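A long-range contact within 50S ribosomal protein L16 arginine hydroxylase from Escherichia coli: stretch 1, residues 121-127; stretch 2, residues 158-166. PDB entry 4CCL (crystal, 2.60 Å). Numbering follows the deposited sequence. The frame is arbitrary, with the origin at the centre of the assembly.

Stretch 1 121-127: GVGPHLD
Stretch 2 158-166: DLLQVDPFE

Two largely irregular segments, the second with a weakly bonded strand at about 159-161, can be joined by few hydrogen bonds when a compact residue of one fits among the side chains of the other; this contact, burying 387 Å² in all, is a clear example. The line from CA of Val122 to CA of Leu126 lies 67° from that of Leu159 to Phe165. The segments converge where His125 CA lies 4.6 Å from Gln161 CA; Val122 CA and Leu159 CA are 8.3 Å apart.

Pro124 (phi/psi -73/140, C-gamma endo) is the bump, and Gln161 (-144/165), Val162 (-118/178) and Phe165 form its hollow, covering 98 Å² with their neighbours. Pro124 CB meets Val162 CG2 at 3.8 Å (chi1 m) and the ring edge of Phe165 at CE2, 3.7 Å away (chi1 p, chi2 87°); Pro124 CD lies 3.8 Å from Gln161 CD. Val162 N donates to Pro124 O at 3.2 Å, and Gln161 CA makes a CA-H...O contact with Pro124 O at 3.1 Å.

Gln161 (m, t, chi3 near 0°) donates a hydrogen bond from NE2 to Val122 O (Val122 -96/-4), 3.3 Å and 153° at the hydrogen. Gln161 NE2 lies 3.5 Å from Gly123 CA, where a CB would clash; phi/psi of 87/178 independently requires glycine. One water donates to Leu160 O at 2.6 Å and weakly to Val122 O at 3.4 Å. His125 (-159/163, chi1 p) follows, and Leu126 CG (m, t) rests 4.1 Å from Val162 CG1.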

# COMPACT_ATOMS: atom_id res chain seq x y z
N GLY B 121 26.32 -13.42 25.45
CA GLY B 121 25.93 -12.14 24.89
C GLY B 121 25.52 -12.22 23.43
O GLY B 121 25.66 -13.26 22.79
N VAL B 122 24.99 -11.12 22.91
CA VAL B 122 24.47 -11.10 21.55
C VAL B 122 25.48 -10.58 20.51
O VAL B 122 25.23 -10.62 19.30
CB VAL B 122 23.12 -10.32 21.53
CG1 VAL B 122 23.22 -9.01 20.76
CG2 VAL B 122 21.99 -11.20 21.00
N GLY B 123 26.65 -10.15 20.98
CA GLY B 123 27.67 -9.58 20.11
C GLY B 123 27.48 -8.09 19.90
O GLY B 123 26.52 -7.51 20.42
N PRO B 124 28.39 -7.44 19.14
CA PRO B 124 28.19 -6.02 18.85
C PRO B 124 27.06 -5.81 17.85
O PRO B 124 26.97 -6.58 16.89
CB PRO B 124 29.52 -5.58 18.22
CG PRO B 124 30.39 -6.82 18.16
CD PRO B 124 29.50 -8.00 18.36
N HIS B 125 26.23 -4.79 18.05
CA HIS B 125 25.11 -4.56 17.13
C HIS B 125 24.55 -3.13 17.15
O HIS B 125 24.78 -2.37 18.09
CB HIS B 125 23.99 -5.57 17.37
CG HIS B 125 23.37 -5.49 18.73
ND1 HIS B 125 22.05 -5.14 18.93
CD2 HIS B 125 23.89 -5.70 19.96
CE1 HIS B 125 21.79 -5.14 20.22
NE2 HIS B 125 22.88 -5.48 20.87
N LEU B 126 23.81 -2.80 16.10
CA LEU B 126 23.11 -1.52 16.00
C LEU B 126 21.61 -1.73 16.15
O LEU B 126 21.08 -2.77 15.77
CB LEU B 126 23.40 -0.88 14.63
CG LEU B 126 24.65 -0.01 14.53
CD1 LEU B 126 24.81 0.55 13.14
CD2 LEU B 126 24.57 1.11 15.54
N ASP B 127 20.93 -0.74 16.72
CA ASP B 127 19.48 -0.73 16.78
C ASP B 127 18.96 0.51 16.07
O ASP B 127 19.69 1.49 15.93
CB ASP B 127 18.98 -0.74 18.23
CG ASP B 127 19.13 -2.09 18.90
OD1 ASP B 127 19.41 -3.08 18.19
OD2 ASP B 127 18.95 -2.16 20.13
N ASP B 158 20.42 -15.37 11.08
CA ASP B 158 19.41 -14.90 12.02
C ASP B 158 19.94 -13.86 13.01
O ASP B 158 19.21 -13.42 13.90
CB ASP B 158 18.80 -16.08 12.77
CG ASP B 158 17.31 -15.94 12.95
OD1 ASP B 158 16.58 -16.10 11.95
OD2 ASP B 158 16.87 -15.67 14.08
N LEU B 159 21.20 -13.49 12.85
CA LEU B 159 21.88 -12.68 13.85
C LEU B 159 22.66 -11.52 13.22
O LEU B 159 23.58 -11.74 12.43
CB LEU B 159 22.81 -13.59 14.67
CG LEU B 159 23.61 -13.11 15.89
CD1 LEU B 159 25.00 -12.65 15.47
CD2 LEU B 159 22.87 -12.05 16.68
N LEU B 160 22.31 -10.29 13.59
CA LEU B 160 22.95 -9.09 13.04
C LEU B 160 24.06 -8.56 13.92
O LEU B 160 23.90 -8.42 15.14
CB LEU B 160 21.92 -7.98 12.80
CG LEU B 160 21.38 -7.80 11.38
CD1 LEU B 160 22.51 -7.64 10.37
CD2 LEU B 160 20.47 -8.95 11.01
N GLN B 161 25.19 -8.23 13.30
CA GLN B 161 26.33 -7.68 14.02
C GLN B 161 27.08 -6.64 13.20
O GLN B 161 26.89 -6.52 11.99
CB GLN B 161 27.31 -8.79 14.43
CG GLN B 161 26.85 -9.61 15.63
CD GLN B 161 27.90 -10.61 16.08
OE1 GLN B 161 28.99 -10.69 15.52
NE2 GLN B 161 27.57 -11.39 17.11
N VAL B 162 27.93 -5.87 13.88
CA VAL B 162 28.82 -4.95 13.20
C VAL B 162 30.26 -5.35 13.50
O VAL B 162 30.51 -6.29 14.26
CB VAL B 162 28.61 -3.50 13.66
CG1 VAL B 162 27.20 -3.03 13.31
CG2 VAL B 162 28.86 -3.37 15.16
N ASP B 163 31.21 -4.63 12.91
CA ASP B 163 32.62 -4.86 13.19
C ASP B 163 32.94 -4.29 14.57
O ASP B 163 32.24 -3.38 15.03
CB ASP B 163 33.50 -4.22 12.11
CG ASP B 163 33.19 -4.74 10.72
OD1 ASP B 163 32.57 -5.82 10.61
OD2 ASP B 163 33.56 -4.07 9.74
N PRO B 164 33.97 -4.82 15.24
CA PRO B 164 34.33 -4.30 16.56
C PRO B 164 34.64 -2.81 16.51
O PRO B 164 35.16 -2.32 15.51
CB PRO B 164 35.59 -5.09 16.93
CG PRO B 164 36.09 -5.66 15.64
CD PRO B 164 34.86 -5.92 14.83
N PHE B 165 34.30 -2.09 17.57
CA PHE B 165 34.36 -0.64 17.57
C PHE B 165 35.17 -0.11 18.75
O PHE B 165 35.36 -0.79 19.75
CB PHE B 165 32.95 -0.06 17.61
CG PHE B 165 32.09 -0.63 18.71
CD1 PHE B 165 32.10 -0.08 19.98
CD2 PHE B 165 31.27 -1.73 18.47
CE1 PHE B 165 31.32 -0.61 20.99
CE2 PHE B 165 30.49 -2.26 19.47
CZ PHE B 165 30.51 -1.70 20.73
N GLU B 166 35.66 1.12 18.60
CA GLU B 166 36.31 1.82 19.69
C GLU B 166 35.24 2.40 20.60
O GLU B 166 34.40 3.19 20.16
CB GLU B 166 37.21 2.93 19.14
CG GLU B 166 37.75 3.88 20.19
CD GLU B 166 38.72 4.88 19.60
OE1 GLU B 166 39.30 4.58 18.53
OE2 GLU B 166 38.91 5.96 20.20
O HOH W 1 22.93 -8.92 17.55